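Local coordinates for putative oxidoreductase (Bacteroides fragilis NCTC 9343, PDB 3EOF), which binds flavin mononucleotide and probably works as an FMN-dependent, NADP-linked oxidoreductase of the nitroreductase family, at residues A35-G39 and G40-Y44; D80-R83 and F84-C88; D27-E30 and T31-R34; Y97-L100 and M101-L104; N137-M140 and I141-L145. All coordinates share one frame; numbering follows the deposited sequence.

In the fold
From the N terminus, contact 3 (27-30 with 31-34) comes first, in the last turns of helix 22-32. Contact 1 (35-39 with 40-44) follows at once, a tight loop against the FMN that delivers the chain to strand 44-49. Contact 2 (80-83 with 84-88) starts helix 82-89 at the end of strand 73-80, and contact 4 (97-100 with 101-104) starts helix 100-123. Contact 5 (137-140 with 141-145) is the short helix ahead of strand 151-160. All five are in series; none nest or cross. Contact 1 touches both contact 3 and contact 2, and contact 2 touches contact 4 through F81 and Y97, whereas contact 5 stands apart.

Contact 1 (A35-G39 and G40-Y44); sequences ASTMG and GMQLY. With FMN (flavin mononucleotide), chain D.
T37 and Q42 are joined by a side-chain to backbone hydrogen bond, Q42 N donating to T37 OG1 at 2.7 Å. With OG1 anti to the backbone N of T37 (chi1 167°), the hydroxyl faces the returning chain, and D109 from helix 100-123 bonds to the same oxygen. Two backbone bonds close the turn: G40 N to T37 O (3.0 Å) and M41 N to M38 O (3.0 Å). Both donors stand well above the plane of the carbonyl they meet. G39 and G40 have positive phi, which bends the chain sharply at the tip. Water links A35 O to Y44 OH, and Q42 NE2 bonds to Y44 OH (2.8 Å) within its own amide plane.

This loop between helix 22-32 and strand 44-49 forms part of the FMN pocket of the nitroreductase fold. T37 N donates to the ribityl O3' of FMN (3.1 Å), and R9 and R171 of the second subunit also bind the cofactor, which therefore sits at the dimer interface.

The apolar contacts gather on the side chains of the turn itself. The selenomethionines M38 and M41 run side by side, M38 CE 3.7 Å from M41 SE, and M38 CE also meets L43 CD1 at 4.0 Å.

Contact 2 (D80-R83 and F84-C88); sequences DFRR and FCKYC
F81, just ahead of helix 82-89, meets F84 in its first turn, F84 CD2 lying 4.2 Å from F81 CE1 at the edge of the F81 ring and near its plane. F84 holds CG anti to its own nitrogen (chi1 -167°); F81 also stacks on Y97. C85 SG lies 3.2 Å from F81 O, the same carbonyl that receives C85 N.

R82 is extended from CG to NE, and K86 runs alongside it in the same direction, bent near its end, in the one of its two conformers described here. In that conformer R82 NH2 and K86 NZ, two donors of like charge, are 3.4 Å apart, an approach that is uncertain because it depends on the choice of conformer. R82 NE has its salt-bridge partner in D185 of the second subunit.

The motif is a helix start following strand 73-80, capped by D80: its OD1 accepts from R83 N at 2.9 Å, on the syn side of the carboxylate. Water joins D80 O to F84 N. Three main-chain bonds, C85 N to F81 O, K86 N to R82 O and Y87 N to R83 O, then set the helical spacing.

R83 bends at its third torsion (55°). D80 OD2, which lies well out of the guanidinium plane, is a long 3.7 Å from R83 NH1, and charge alone acts there. R83 NH2 bonds to Y44 O, and Y87 OH to E199 of the second subunit.

Contact 3 (D27-E30 and T31-R34); sequences DLLE and TSFR
The F33 ring carries L29 O on one face, 3.2 Å above the plane and over its centre, with E30 N farther up and offset toward the rim on the same face. L29 CB adds an apolar touch to F33 CZ at 3.9 Å. F33 reaches this place because CG lies anti to its carbonyl carbon (chi1 -55°), which folds the ring back over the preceding turn. Beyond the two segments F33 meets the ring of Y44.

L29 O is gripped twice. F33 N donates to it at 2.9 Å, nearly in line with the C=O bond, and S32 OG donates at 2.7 Å in the carbonyl plane, on a lone pair. S32 OG can reach it because it sits between its own nitrogen and carbonyl carbon (chi1 76°).

Two residues earlier, D27 O also takes two donors, T31 N at 3.0 Å and T31 OG1 at 2.9 Å, which arrive from opposite faces of the carbonyl plane. S32 N to L28 O continues the helical bonds, and F33 N also makes a weak second bond to E30 O. R34 then turns toward the second subunit, where V169 O receives its NH1.

The buried hydroxyls of T31 and S32 thus find acceptors within their own helix, and the two shared carbonyls would probably be polarised by the doubled donors.

Contact 4 (Y97-L100 and M101-L104); sequences YGNL and MSFL
N99 and S102 carry the contact: N99 OD1 accepts from both S102 OG (2.8 Å) and S102 N (3.2 Å). The backbone donor lies 15° from the amide carbonyl plane and the hydroxyl 28°. N99 is the N-cap of helix 100-123, and its CG stands between its own nitrogen and carbonyl carbon (chi1 47°), which swings the amide back over the first turn.

Next to this pair lies Y97. S102 OG meets the edge of the Y97 ring in its plane, 3.5 Å from CD1, while S102 CB rests 3.2 Å from Y97 O. G98, the centre of an inverse gamma turn, carries the chain from Y97 to the cap. Main-chain bonds F103 N to N99 O (3.0 Å) and L104 N to L100 O (2.8 Å) begin the helix proper. On its flank L100 CD1 touches F103 CD2 at 4.1 Å, the two side chains crossing at a slant.

Farther out, G96 O receives N99 ND2 and so fixes the flip of the amide, F81 stacks on the Y97 ring, and F152 meets the F103 ring edge-to-face. S234 of the second subunit bonds to M101 N, which places the helix start at the dimer interface.

The first-turn amide of S102 and its buried hydroxyl thus share one acceptor, and the amide dipole, with its oxygen toward the helix start, would probably be favourable to the helix dipole.

Contact 5 (N137-M140 and I141-L145); sequences NPQM and IIDAL
I141, I142, D143 and A144 donate their backbone N-H groups to N137, P138, Q139 and M140 O, the i+4 to i pattern (N-H to O) of an alpha helix, with I142 N to P138 O the shortest at 2.7 Å and nearly straight at the hydrogen (164°). This is the short helix 138-145, which comes in the chain between strands 127-131 and 151-160, neighbours in the antiparallel sheet. N137 holds the N-cap position without a capping bond from its side chain; its ND2 instead bonds to A61 O. P138 follows, lacking an N-H to offer, as suits the first turn.

Among side chains, Q139 and D143 are one helical turn apart. The Q139 chain leaves anti to its nitrogen (chi1 -168°) and bends at the second torsion, which brings NE2 over I142 CG2 at 3.7 Å and on toward D143. R243 from helix 227-243 donates to Q139 OE1, so both ends of the amide are engaged and its flip is fixed.

The isoleucines face the interior. I142 CG1 lies 3.2 Å from P138 O, and I141 CG1 comes within 3.5 Å of N137 O. A144 CB is 3.2 Å from M140 O. Around them, I142 packs against V240 and P153, I141 against P153, and A144 on I57 and L58 of helix 52-58.

Between Q139 and D143 the amide and carboxylate planes stand 42° apart: Q139 NE2 donates within its own amide plane, and D143 OD1 receives it at 2.9 Å from above the carboxylate plane.

Contact 1 (A35-G39 and G40-Y44)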
# COMPACT_ATOMS: atom_id res chain seq x y z
N ALA A 35 -7.24 3.69 -8.92
CA ALA A 35 -6.61 2.52 -8.30
C ALA A 35 -7.73 1.68 -7.71
O ALA A 35 -8.83 2.20 -7.37
CB ALA A 35 -5.62 2.95 -7.16
N SER A 36 -7.48 0.38 -7.59
CA SER A 36 -8.45 -0.53 -7.01
C SER A 36 -8.74 -0.06 -5.65
O SER A 36 -7.84 0.48 -4.97
CB SER A 36 -7.91 -1.94 -6.96
OG SER A 36 -7.68 -2.38 -8.25
N THR A 37 -10.00 -0.20 -5.26
CA THR A 37 -10.46 0.21 -3.94
C THR A 37 -11.49 -0.78 -3.43
O THR A 37 -12.33 -1.20 -4.19
CB THR A 37 -11.06 1.64 -3.95
OG1 THR A 37 -11.75 1.84 -2.73
CG2 THR A 37 -12.02 1.81 -5.13
N MSE A 38 -11.39 -1.16 -2.15
CA MSE A 38 -12.27 -2.16 -1.55
C MSE A 38 -13.68 -1.70 -1.61
O MSE A 38 -14.01 -0.63 -1.08
CB MSE A 38 -11.93 -2.38 -0.09
CG MSE A 38 -12.72 -3.51 0.51
SE MSE A 38 -12.24 -3.61 2.42
CE MSE A 38 -13.75 -2.62 3.11
N GLY A 39 -14.51 -2.55 -2.21
CA GLY A 39 -15.92 -2.27 -2.42
C GLY A 39 -16.23 -1.04 -3.23
O GLY A 39 -17.37 -0.63 -3.30
N GLY A 40 -15.23 -0.48 -3.89
CA GLY A 40 -15.39 0.75 -4.65
C GLY A 40 -15.63 1.91 -3.71
O GLY A 40 -16.13 2.97 -4.12
N MSE A 41 -15.19 1.76 -2.47
CA MSE A 41 -15.50 2.70 -1.41
C MSE A 41 -14.61 3.91 -1.31
O MSE A 41 -15.03 4.90 -0.78
CB MSE A 41 -15.47 1.98 -0.08
CG MSE A 41 -16.49 0.89 0.03
SE MSE A 41 -16.13 -0.28 1.49
CE MSE A 41 -16.98 0.66 2.94
N GLN A 42 -13.38 3.80 -1.81
CA GLN A 42 -12.38 4.87 -1.77
C GLN A 42 -12.14 5.29 -0.35
O GLN A 42 -12.53 6.37 0.05
CB GLN A 42 -12.78 6.08 -2.61
CG GLN A 42 -12.98 5.73 -4.03
CD GLN A 42 -13.18 6.92 -4.89
OE1 GLN A 42 -14.33 7.23 -5.24
NE2 GLN A 42 -12.09 7.60 -5.26
N LEU A 43 -11.42 4.47 0.38
CA LEU A 43 -11.19 4.71 1.81
C LEU A 43 -9.97 5.56 2.17
O LEU A 43 -9.14 5.20 3.06
CB LEU A 43 -11.12 3.35 2.50
CG LEU A 43 -12.30 2.41 2.30
CD1 LEU A 43 -11.94 0.97 2.76
CD2 LEU A 43 -13.51 2.94 2.99
N TYR A 44 -9.91 6.73 1.55
CA TYR A 44 -8.79 7.62 1.68
C TYR A 44 -9.17 9.05 1.41
O TYR A 44 -10.21 9.34 0.79
CB TYR A 44 -7.69 7.23 0.65
CG TYR A 44 -8.22 6.97 -0.76
CD1 TYR A 44 -8.44 8.01 -1.64
CD2 TYR A 44 -8.53 5.69 -1.20
CE1 TYR A 44 -8.94 7.79 -2.91
CE2 TYR A 44 -9.06 5.47 -2.48
CZ TYR A 44 -9.23 6.53 -3.33
OH TYR A 44 -9.70 6.36 -4.61
N1 FMN D . -12.57 -7.51 -5.86
C2 FMN D . -13.18 -8.76 -5.74
O2 FMN D . -13.93 -9.23 -6.62
N3 FMN D . -13.01 -9.50 -4.58
C4 FMN D . -12.21 -9.06 -3.53
O4 FMN D . -11.76 -9.96 -2.78
C4A FMN D . -11.57 -7.79 -3.64
N5 FMN D . -10.75 -7.28 -2.62
C5A FMN D . -10.10 -6.05 -2.75
C6 FMN D . -9.28 -5.57 -1.72
C7 FMN D . -8.60 -4.35 -1.82
C7M FMN D . -7.25 -4.26 -1.14
C8 FMN D . -8.79 -3.59 -2.98
C8M FMN D . -7.81 -2.51 -3.27
C9 FMN D . -9.61 -4.05 -4.01
C9A FMN D . -10.28 -5.29 -3.93
N10 FMN D . -11.10 -5.80 -4.97
C10 FMN D . -11.76 -7.02 -4.82
C1' FMN D . -11.41 -5.00 -6.20
C2' FMN D . -12.41 -3.91 -5.84
O2' FMN D . -13.65 -4.48 -5.46
C3' FMN D . -12.52 -2.95 -7.03
O3' FMN D . -11.29 -2.25 -7.16
C4' FMN D . -13.68 -1.96 -6.92
O4' FMN D . -14.89 -2.60 -7.28
C5' FMN D . -13.50 -0.80 -7.88
O5' FMN D . -13.45 -1.37 -9.16
P FMN D . -12.32 -1.01 -10.28
O1P FMN D . -12.30 0.48 -10.51
O2P FMN D . -12.73 -1.68 -11.57
O3P FMN D . -10.98 -1.52 -9.77
O HOH W 1 -8.91 4.09 -5.47

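Contact 2 (D80-R83 and F84-C88)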
# COMPACT_ATOMS: atom_id res chain seq x y z
N ASP A 80 -9.14 6.79 5.36
CA ASP A 80 -10.32 7.57 5.72
C ASP A 80 -11.57 6.71 5.63
O ASP A 80 -12.02 6.34 4.53
CB ASP A 80 -10.42 8.78 4.79
CG ASP A 80 -11.55 9.75 5.12
OD1 ASP A 80 -12.57 9.32 5.65
OD2 ASP A 80 -11.42 10.95 4.78
N PHE A 81 -12.07 6.33 6.80
CA PHE A 81 -13.38 5.67 6.92
C PHE A 81 -14.44 6.68 7.37
O PHE A 81 -15.63 6.38 7.36
CB PHE A 81 -13.35 4.45 7.87
CG PHE A 81 -13.55 3.16 7.15
CD1 PHE A 81 -14.80 2.87 6.63
CD2 PHE A 81 -12.56 2.23 7.04
CE1 PHE A 81 -15.05 1.67 5.97
CE2 PHE A 81 -12.79 1.03 6.42
CZ PHE A 81 -14.04 0.76 5.86
N ARG A 82 -13.99 7.90 7.69
CA ARG A 82 -14.87 8.95 8.17
C ARG A 82 -15.88 9.36 7.12
O ARG A 82 -17.08 9.49 7.41
CB ARG A 82 -14.08 10.18 8.58
CG ARG A 82 -14.99 11.28 9.12
CD ARG A 82 -14.18 12.37 9.70
NE ARG A 82 -15.02 13.30 10.44
CZ ARG A 82 -15.31 13.20 11.73
NH1 ARG A 82 -14.85 12.19 12.46
NH2 ARG A 82 -16.09 14.10 12.29
N ARG A 83 -15.40 9.66 5.92
CA ARG A 83 -16.32 10.04 4.85
C ARG A 83 -17.39 8.95 4.65
O ARG A 83 -18.59 9.25 4.59
CB ARG A 83 -15.56 10.36 3.57
CG ARG A 83 -16.47 10.76 2.40
CD ARG A 83 -15.64 11.19 1.22
NE ARG A 83 -14.74 10.12 0.91
CZ ARG A 83 -13.41 10.11 1.02
NH1 ARG A 83 -12.68 11.17 1.29
NH2 ARG A 83 -12.80 8.99 0.73
N PHE A 84 -16.98 7.70 4.55
CA PHE A 84 -17.97 6.63 4.41
C PHE A 84 -18.93 6.54 5.60
O PHE A 84 -20.10 6.34 5.42
CB PHE A 84 -17.32 5.25 4.19
CG PHE A 84 -18.30 4.23 3.73
CD1 PHE A 84 -18.84 4.31 2.46
CD2 PHE A 84 -18.73 3.22 4.59
CE1 PHE A 84 -19.79 3.40 2.01
CE2 PHE A 84 -19.66 2.30 4.17
CZ PHE A 84 -20.21 2.39 2.87
N CYS A 85 -18.44 6.67 6.84
CA CYS A 85 -19.34 6.59 7.97
C CYS A 85 -20.30 7.72 8.01
O CYS A 85 -21.41 7.53 8.48
CB CYS A 85 -18.60 6.51 9.30
SG CYS A 85 -17.68 4.98 9.39
N LYS A 86 -19.88 8.91 7.56
CA LYS A 86 -20.76 10.07 7.54
C LYS A 86 -21.84 9.76 6.50
O LYS A 86 -22.99 10.04 6.70
CB LYS A 86 -19.98 11.38 7.30
CG LYS A 86 -19.52 12.08 8.62
CD LYS A 86 -18.69 13.38 8.39
CE LYS A 86 -19.05 14.48 9.35
NZ LYS A 86 -19.09 14.10 10.78
N TYR A 87 -21.46 9.14 5.40
CA TYR A 87 -22.41 8.72 4.37
C TYR A 87 -23.43 7.73 4.98
O TYR A 87 -24.61 7.85 4.77
CB TYR A 87 -21.65 8.08 3.21
CG TYR A 87 -22.49 7.55 2.05
CD1 TYR A 87 -23.61 8.23 1.61
CD2 TYR A 87 -22.09 6.41 1.35
CE1 TYR A 87 -24.36 7.75 0.52
CE2 TYR A 87 -22.86 5.92 0.25
CZ TYR A 87 -23.97 6.60 -0.16
OH TYR A 87 -24.75 6.15 -1.25
N CYS A 88 -22.93 6.77 5.78
CA CYS A 88 -23.79 5.79 6.47
C CYS A 88 -24.81 6.52 7.35
O CYS A 88 -26.01 6.27 7.27
CB CYS A 88 -22.95 4.82 7.32
SG CYS A 88 -21.95 3.66 6.36
O HOH W 2 -14.45 6.89 3.28

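Contact 3 (D27-E30 and T31-R34)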
# COMPACT_ATOMS: atom_id res chain seq x y z
N ASP A 27 -5.21 16.36 -11.94
CA ASP A 27 -5.39 15.34 -12.98
C ASP A 27 -4.69 14.03 -12.56
O ASP A 27 -5.25 12.97 -12.68
CB ASP A 27 -4.87 15.83 -14.32
CG ASP A 27 -5.42 15.04 -15.53
OD1 ASP A 27 -6.48 14.37 -15.42
OD2 ASP A 27 -4.79 15.12 -16.61
N LEU A 28 -3.47 14.15 -12.04
CA LEU A 28 -2.71 13.02 -11.51
C LEU A 28 -3.47 12.37 -10.36
O LEU A 28 -3.62 11.19 -10.35
CB LEU A 28 -1.33 13.48 -11.01
CG LEU A 28 -0.33 13.95 -12.08
CD1 LEU A 28 0.90 14.58 -11.38
CD2 LEU A 28 0.03 12.80 -12.98
N LEU A 29 -3.94 13.16 -9.40
CA LEU A 29 -4.72 12.62 -8.28
C LEU A 29 -6.03 11.98 -8.78
O LEU A 29 -6.28 10.83 -8.47
CB LEU A 29 -4.95 13.69 -7.21
CG LEU A 29 -3.74 14.12 -6.37
CD1 LEU A 29 -3.98 15.45 -5.75
CD2 LEU A 29 -3.36 13.07 -5.32
N GLU A 30 -6.80 12.65 -9.64
CA GLU A 30 -8.04 12.08 -10.11
C GLU A 30 -7.79 10.72 -10.75
O GLU A 30 -8.57 9.79 -10.54
CB GLU A 30 -8.74 13.01 -11.10
CG GLU A 30 -10.12 12.51 -11.48
CD GLU A 30 -10.86 13.43 -12.44
OE1 GLU A 30 -10.33 14.48 -12.85
OE2 GLU A 30 -12.01 13.09 -12.75
N THR A 31 -6.72 10.62 -11.53
CA THR A 31 -6.35 9.36 -12.18
C THR A 31 -5.85 8.37 -11.13
O THR A 31 -6.21 7.22 -11.14
CB THR A 31 -5.30 9.55 -13.32
OG1 THR A 31 -5.74 10.56 -14.25
CG2 THR A 31 -5.12 8.26 -14.08
N SER A 32 -5.06 8.81 -10.17
CA SER A 32 -4.62 7.87 -9.15
C SER A 32 -5.80 7.22 -8.45
O SER A 32 -5.75 6.04 -8.10
CB SER A 32 -3.68 8.54 -8.15
OG SER A 32 -4.39 9.35 -7.25
N PHE A 33 -6.91 7.96 -8.31
CA PHE A 33 -8.07 7.46 -7.59
C PHE A 33 -8.78 6.34 -8.35
O PHE A 33 -9.65 5.69 -7.79
CB PHE A 33 -9.07 8.56 -7.21
CG PHE A 33 -8.49 9.71 -6.42
CD1 PHE A 33 -7.37 9.56 -5.64
CD2 PHE A 33 -9.12 10.96 -6.45
CE1 PHE A 33 -6.88 10.63 -4.90
CE2 PHE A 33 -8.62 12.00 -5.76
CZ PHE A 33 -7.49 11.85 -4.97
N ARG A 34 -8.38 6.09 -9.59
CA ARG A 34 -8.83 4.92 -10.34
C ARG A 34 -8.17 3.61 -9.87
O ARG A 34 -8.52 2.56 -10.37
CB ARG A 34 -8.61 5.12 -11.86
CG ARG A 34 -9.62 6.07 -12.47
CD ARG A 34 -10.90 5.34 -12.45
NE ARG A 34 -12.06 6.13 -12.80
CZ ARG A 34 -13.29 5.61 -12.77
NH1 ARG A 34 -13.46 4.32 -12.43
NH2 ARG A 34 -14.32 6.37 -13.08

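Contact 4 (Y97-L100 and M101-L104)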
# COMPACT_ATOMS: atom_id res chain seq x y z
N TYR A 97 -16.73 0.34 11.48
CA TYR A 97 -15.39 0.48 10.93
C TYR A 97 -14.34 1.07 11.87
O TYR A 97 -13.22 1.32 11.48
CB TYR A 97 -15.48 1.27 9.64
CG TYR A 97 -16.53 0.64 8.69
CD1 TYR A 97 -16.32 -0.61 8.13
CD2 TYR A 97 -17.70 1.32 8.35
CE1 TYR A 97 -17.26 -1.20 7.25
CE2 TYR A 97 -18.67 0.74 7.46
CZ TYR A 97 -18.45 -0.53 6.95
OH TYR A 97 -19.36 -1.10 6.08
N GLY A 98 -14.68 1.17 13.14
CA GLY A 98 -13.76 1.68 14.14
C GLY A 98 -12.99 0.54 14.74
O GLY A 98 -12.99 0.35 15.97
N ASN A 99 -12.29 -0.17 13.86
CA ASN A 99 -11.53 -1.35 14.24
C ASN A 99 -10.27 -1.52 13.38
O ASN A 99 -10.11 -0.84 12.38
CB ASN A 99 -12.44 -2.56 14.23
CG ASN A 99 -13.25 -2.62 13.01
OD1 ASN A 99 -12.71 -2.85 11.94
ND2 ASN A 99 -14.55 -2.40 13.15
N LEU A 100 -9.34 -2.33 13.87
CA LEU A 100 -8.06 -2.51 13.20
C LEU A 100 -8.19 -3.03 11.78
O LEU A 100 -7.47 -2.60 10.88
CB LEU A 100 -7.17 -3.43 14.03
CG LEU A 100 -5.77 -3.71 13.49
CD1 LEU A 100 -4.99 -2.41 13.44
CD2 LEU A 100 -5.09 -4.77 14.36
N MSE A 101 -9.09 -3.98 11.58
CA MSE A 101 -9.30 -4.57 10.27
C MSE A 101 -9.64 -3.52 9.25
O MSE A 101 -9.09 -3.52 8.16
CB MSE A 101 -10.45 -5.56 10.31
CG MSE A 101 -10.72 -6.26 8.98
SE MSE A 101 -9.19 -7.44 8.34
CE MSE A 101 -10.18 -8.22 6.80
N SER A 102 -10.55 -2.63 9.63
CA SER A 102 -11.04 -1.56 8.77
C SER A 102 -9.93 -0.56 8.54
O SER A 102 -9.80 -0.03 7.45
CB SER A 102 -12.28 -0.89 9.38
OG SER A 102 -13.36 -1.80 9.46
N PHE A 103 -9.14 -0.29 9.58
CA PHE A 103 -7.97 0.58 9.42
C PHE A 103 -7.01 0.01 8.41
O PHE A 103 -6.51 0.72 7.54
CB PHE A 103 -7.20 0.81 10.77
CG PHE A 103 -5.81 1.36 10.55
CD1 PHE A 103 -5.62 2.69 10.16
CD2 PHE A 103 -4.70 0.51 10.60
CE1 PHE A 103 -4.34 3.18 9.88
CE2 PHE A 103 -3.42 1.00 10.35
CZ PHE A 103 -3.24 2.34 9.99
N LEU A 104 -6.73 -1.27 8.50
CA LEU A 104 -5.84 -1.89 7.53
C LEU A 104 -6.44 -1.87 6.12
O LEU A 104 -5.73 -1.66 5.15
CB LEU A 104 -5.46 -3.31 7.94
CG LEU A 104 -4.52 -4.05 6.98
CD1 LEU A 104 -3.21 -3.32 6.77
CD2 LEU A 104 -4.31 -5.52 7.46

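Contact 5 (N137-M140 and I141-L145)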
# COMPACT_ATOMS: atom_id res chain seq x y z
N ASN A 137 5.40 10.00 13.45
CA ASN A 137 4.71 11.16 14.05
C ASN A 137 3.30 11.40 13.57
O ASN A 137 2.95 12.53 13.24
CB ASN A 137 5.53 12.41 13.80
CG ASN A 137 6.69 12.55 14.76
OD1 ASN A 137 6.54 12.36 15.97
ND2 ASN A 137 7.84 12.95 14.23
N PRO A 138 2.47 10.36 13.60
CA PRO A 138 1.12 10.54 13.11
C PRO A 138 0.35 11.55 13.97
O PRO A 138 -0.40 12.34 13.44
CB PRO A 138 0.51 9.12 13.18
CG PRO A 138 1.28 8.45 14.30
CD PRO A 138 2.67 8.98 14.10
N GLN A 139 0.54 11.57 15.27
CA GLN A 139 -0.22 12.55 16.03
C GLN A 139 0.02 13.97 15.57
O GLN A 139 -0.92 14.74 15.48
CB GLN A 139 0.03 12.43 17.52
CG GLN A 139 -1.00 13.28 18.37
CD GLN A 139 -2.43 12.83 18.15
OE1 GLN A 139 -2.73 11.67 18.34
NE2 GLN A 139 -3.33 13.75 17.73
N MSE A 140 1.26 14.33 15.27
CA MSE A 140 1.63 15.68 14.84
C MSE A 140 1.03 16.01 13.51
O MSE A 140 0.66 17.13 13.25
CB MSE A 140 3.14 15.82 14.74
CG MSE A 140 3.87 15.79 16.10
SE MSE A 140 5.82 15.90 15.89
CE MSE A 140 5.97 17.62 15.35
N ILE A 141 0.97 15.04 12.65
CA ILE A 141 0.36 15.24 11.32
C ILE A 141 -1.13 15.37 11.56
O ILE A 141 -1.76 16.22 10.98
CB ILE A 141 0.72 14.07 10.41
CG1 ILE A 141 2.23 14.07 10.19
CG2 ILE A 141 0.01 14.17 9.05
CD1 ILE A 141 2.79 12.84 9.52
N ILE A 142 -1.69 14.54 12.46
CA ILE A 142 -3.11 14.65 12.78
C ILE A 142 -3.48 16.06 13.26
O ILE A 142 -4.47 16.62 12.82
CB ILE A 142 -3.56 13.59 13.78
CG1 ILE A 142 -3.58 12.22 13.07
CG2 ILE A 142 -4.92 13.97 14.38
CD1 ILE A 142 -3.47 11.06 14.06
N ASP A 143 -2.69 16.59 14.21
CA ASP A 143 -2.92 17.88 14.73
C ASP A 143 -2.72 18.93 13.62
O ASP A 143 -3.52 19.86 13.47
CB ASP A 143 -1.92 18.16 15.88
CG ASP A 143 -2.11 17.24 17.07
OD1 ASP A 143 -3.19 16.64 17.20
OD2 ASP A 143 -1.17 17.15 17.91
N ALA A 144 -1.67 18.76 12.81
CA ALA A 144 -1.35 19.77 11.79
C ALA A 144 -2.41 19.92 10.73
O ALA A 144 -2.78 21.05 10.38
CB ALA A 144 0.03 19.50 11.16
N LEU A 145 -2.93 18.78 10.27
CA LEU A 145 -3.89 18.74 9.17
C LEU A 145 -5.32 18.63 9.64
O LEU A 145 -6.24 18.54 8.84
CB LEU A 145 -3.55 17.61 8.21
CG LEU A 145 -2.09 17.57 7.74
CD1 LEU A 145 -1.86 16.44 6.79
CD2 LEU A 145 -1.68 18.92 7.12